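PDB 4F0P: restriction endonuclease from Mycobacterium sp., which cleaves DNA carrying 5-methylcytosine or 5-hydroxymethylcytosine at a fixed distance from the modified base, as a modification-dependent endonuclease of the MspJI family. Local coordinates for the interface of chains A and B and the interface of chains A and C. Residues are numbered along the deposited sequence; one frame, centred on the assembly and turned at random. Chains: chain A/B/C, Restriction endonuclease.

Contact 1: the interface of chains A and B. Residues chain A 133, 136-137; chain B 125, 189.
Helix 130-142 of the AspBHI-type N-terminal region in this MspJI-family endonuclease carries A:Leu136, which meets B:Leu125, a loop residue of the same region in the other chain. The two isobutyl groups cross obliquely and touch through methyl branches: A:Leu136 CD1 lies 3.7 Å from B:Leu125 CD1. The second methyl of the loop leucine rests lower on the helix side chain, with B:Leu125 CD2 4.1 Å from A:Leu136 CB. B:Leu125 thus straddles the base and one branch of its partner, its CD1 reaching both while its CD2 reaches the base. In both leucines CG lies anti to the carbonyl carbon, at chi1 -65° for A:Leu136 and -57° for B:Leu125, and this helps to direct the branched ends toward each other across the boundary. The remaining branch of A:Leu136 points toward strand 175-193 of chain B, where its CD2 is 4.4 Å from the imidazole carbon CD2 of B:His189, a looser approach at the margin of the patch. On the opposite flank, the aliphatic stems of two charged helix residues border the loop leucine: A:Arg133 CG is 4.3 Å from B:Leu125 CD1, and A:Glu137 CG is 4.2 Å from B:Leu125 CD2. Their charged ends turn to each other, one helical turn apart. A salt bridge joins A:Arg133 NE to A:Glu137 OE2 at 3.0 Å, while OE1 of the same carboxylate sits above one guanidinium face, toward its rim. The pairing probably steadies the two stems, whose methylene groups lie at the margin of the leucine contact.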
# COMPACT_ATOMS: atom_id res chain seq x y z
N ARG A 133 -36.19 10.37 0.50
CA ARG A 133 -37.07 9.39 -0.12
C ARG A 133 -36.70 9.18 -1.59
O ARG A 133 -36.56 8.05 -2.05
CB ARG A 133 -38.53 9.82 -0.01
CG ARG A 133 -39.48 8.98 -0.85
CD ARG A 133 -40.86 9.63 -0.96
NE ARG A 133 -41.63 9.07 -2.06
CZ ARG A 133 -41.64 9.56 -3.30
NH1 ARG A 133 -40.91 10.63 -3.59
NH2 ARG A 133 -42.37 8.98 -4.24
N LEU A 136 -33.42 7.33 -1.88
CA LEU A 136 -33.54 5.90 -1.64
C LEU A 136 -34.19 5.19 -2.83
O LEU A 136 -33.74 4.12 -3.26
CB LEU A 136 -34.33 5.63 -0.36
CG LEU A 136 -33.67 6.12 0.94
CD1 LEU A 136 -34.61 5.95 2.12
CD2 LEU A 136 -32.36 5.39 1.19
N GLU A 137 -35.24 5.81 -3.36
CA GLU A 137 -35.92 5.28 -4.54
C GLU A 137 -34.98 5.23 -5.74
O GLU A 137 -35.07 4.33 -6.58
CB GLU A 137 -37.17 6.10 -4.86
CG GLU A 137 -38.30 5.94 -3.84
CD GLU A 137 -39.51 6.80 -4.15
OE1 GLU A 137 -39.42 7.65 -5.06
OE2 GLU A 137 -40.55 6.61 -3.49
N LEU B 125 -39.82 1.51 1.94
CA LEU B 125 -38.37 1.66 2.03
C LEU B 125 -37.84 0.94 3.27
O LEU B 125 -38.57 0.77 4.24
CB LEU B 125 -38.00 3.15 2.11
CG LEU B 125 -38.49 4.03 0.96
CD1 LEU B 125 -38.19 5.49 1.25
CD2 LEU B 125 -37.85 3.60 -0.36
N HIS B 189 -27.15 1.15 2.76
CA HIS B 189 -28.18 0.60 1.89
C HIS B 189 -27.56 -0.42 0.95
O HIS B 189 -26.42 -0.26 0.51
CB HIS B 189 -28.83 1.74 1.09
CG HIS B 189 -29.98 1.30 0.23
ND1 HIS B 189 -29.83 0.97 -1.10
CD2 HIS B 189 -31.30 1.15 0.51
CE1 HIS B 189 -31.01 0.63 -1.60
NE2 HIS B 189 -31.91 0.73 -0.64

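Contact 2: the interface of chains A and C. Residues chain A 447-448, 452; chain C 109, 111, 185, 260.
The backbone N of A:His447 is 3.0 Å from the oxygen of water 1, with an angle of 162° at the hydrogen. That water is in turn 3.1 Å from C:Glu185 OE1, so it links the C-terminal segment of chain A to strand 175-193, part of the AspBHI-type N-terminal region of chain C in this MspJI-family endonuclease. The other carboxylate oxygen, C:Glu185 OE2, accepts a bent hydrogen bond from C:Arg260 NH2 at 3.1 Å, also a salt bridge; the donor comes on the syn side but tilted out of both the carboxylate and guanidinium planes. With NH2 engaged in this way, which probably helps to fix its rotation, the guanidinium lies nearly parallel over the imidazole of A:His447: C:Arg260 CZ is 3.6 Å from the ring centroid, and the planes are 6° apart, a cation-pi stack. The bend of the arginine chain at chi3, 35°, helps to bring its flat end over the histidine. C:Glu185 is thus connected to A:His447 in two ways, through the water and as a second-shell partner that probably positions the arginine. Elsewhere on that imidazole, A:His447 NE2 comes 3.3 Å from the carbonyl oxygen O of C:His109, a polar approach whose bonding the model does not establish. At the ring's edge, in its plane, stands C:His111 CB. The imidazole of C:His111 turns one face to the carbonyl oxygen of A:His447, offset toward the rim. At the CE1-NE2 end of the C:His111 ring, A:Arg448 CG is 3.7 Å from NE2. From 3-10 helix 450-455, A:Glu452 OE1 comes 3.6 Å from C:His111 CE1, carboxylate and ring mutually inclined and the side chains running antiparallel.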
# COMPACT_ATOMS: atom_id res chain seq x y z
N HIS A 447 6.73 -0.56 22.73
CA HIS A 447 8.04 -0.54 22.09
C HIS A 447 8.13 -1.68 21.07
O HIS A 447 9.16 -2.34 20.96
CB HIS A 447 9.15 -0.66 23.13
CG HIS A 447 10.48 -0.13 22.65
ND1 HIS A 447 10.73 1.21 22.51
CD2 HIS A 447 11.61 -0.78 22.30
CE1 HIS A 447 11.97 1.38 22.08
NE2 HIS A 447 12.53 0.19 21.94
N ARG A 448 7.04 -1.89 20.34
CA ARG A 448 6.99 -2.95 19.34
C ARG A 448 7.47 -2.46 17.98
O ARG A 448 7.39 -1.28 17.67
CB ARG A 448 5.56 -3.49 19.21
CG ARG A 448 4.96 -4.02 20.50
CD ARG A 448 3.57 -4.58 20.26
NE ARG A 448 2.92 -4.96 21.51
CZ ARG A 448 1.66 -5.37 21.60
NH1 ARG A 448 0.91 -5.46 20.52
NH2 ARG A 448 1.15 -5.70 22.79
N GLU A 452 4.77 -5.81 13.92
CA GLU A 452 4.02 -6.53 14.94
C GLU A 452 2.56 -6.08 15.01
O GLU A 452 1.77 -6.65 15.76
CB GLU A 452 4.68 -6.38 16.31
CG GLU A 452 6.12 -6.88 16.35
CD GLU A 452 6.75 -6.76 17.73
OE1 GLU A 452 6.00 -6.77 18.73
OE2 GLU A 452 7.99 -6.65 17.81
N HIS C 109 16.87 -3.59 20.53
CA HIS C 109 16.11 -2.47 21.07
C HIS C 109 15.56 -2.82 22.45
O HIS C 109 14.73 -2.09 23.00
CB HIS C 109 14.99 -2.06 20.12
CG HIS C 109 15.46 -1.72 18.74
ND1 HIS C 109 15.93 -2.66 17.85
CD2 HIS C 109 15.54 -0.53 18.10
CE1 HIS C 109 16.28 -2.07 16.73
NE2 HIS C 109 16.05 -0.77 16.85
N HIS C 111 13.56 -5.21 23.51
CA HIS C 111 12.14 -5.53 23.57
C HIS C 111 11.88 -6.99 23.21
O HIS C 111 12.40 -7.50 22.22
CB HIS C 111 11.34 -4.62 22.64
CG HIS C 111 9.94 -5.08 22.41
ND1 HIS C 111 9.59 -5.94 21.38
CD2 HIS C 111 8.79 -4.81 23.07
CE1 HIS C 111 8.29 -6.17 21.43
NE2 HIS C 111 7.78 -5.50 22.44
N GLU C 185 6.59 -4.77 31.10
CA GLU C 185 6.04 -3.45 30.83
C GLU C 185 4.59 -3.53 30.36
O GLU C 185 3.88 -2.52 30.38
CB GLU C 185 6.91 -2.68 29.83
CG GLU C 185 6.89 -3.21 28.41
CD GLU C 185 7.84 -2.46 27.49
OE1 GLU C 185 7.91 -2.82 26.29
OE2 GLU C 185 8.51 -1.52 27.96
N ARG C 260 16.62 0.40 28.83
CA ARG C 260 16.53 -0.76 27.95
C ARG C 260 17.80 -0.97 27.12
O ARG C 260 18.47 -0.01 26.74
CB ARG C 260 15.30 -0.68 27.05
CG ARG C 260 15.12 0.64 26.33
CD ARG C 260 14.16 0.49 25.16
NE ARG C 260 13.09 -0.47 25.45
CZ ARG C 260 11.88 -0.14 25.87
NH1 ARG C 260 11.56 1.14 26.05
NH2 ARG C 260 10.97 -1.08 26.10
O HOH W 1 5.82 -3.12 24.07

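About 51 Å separates the C-alpha centres of contact 1 and contact 2, and they have no residue in common. Chain A supplies its N-terminal region to contact 1 and its extreme C-terminal segment to contact 2, so well separated parts of one subunit serve two neighbours. Strand 175-193 appears on the partner side of both, in chain B and then chain C. Contact 1 belongs to a two-fold symmetric interface and has a twin; contact 2 belongs to one that is not an exact two-fold. Two different kinds of interface fit the deposited four-copy assembly, in keeping with MspJI acting as a tetramer.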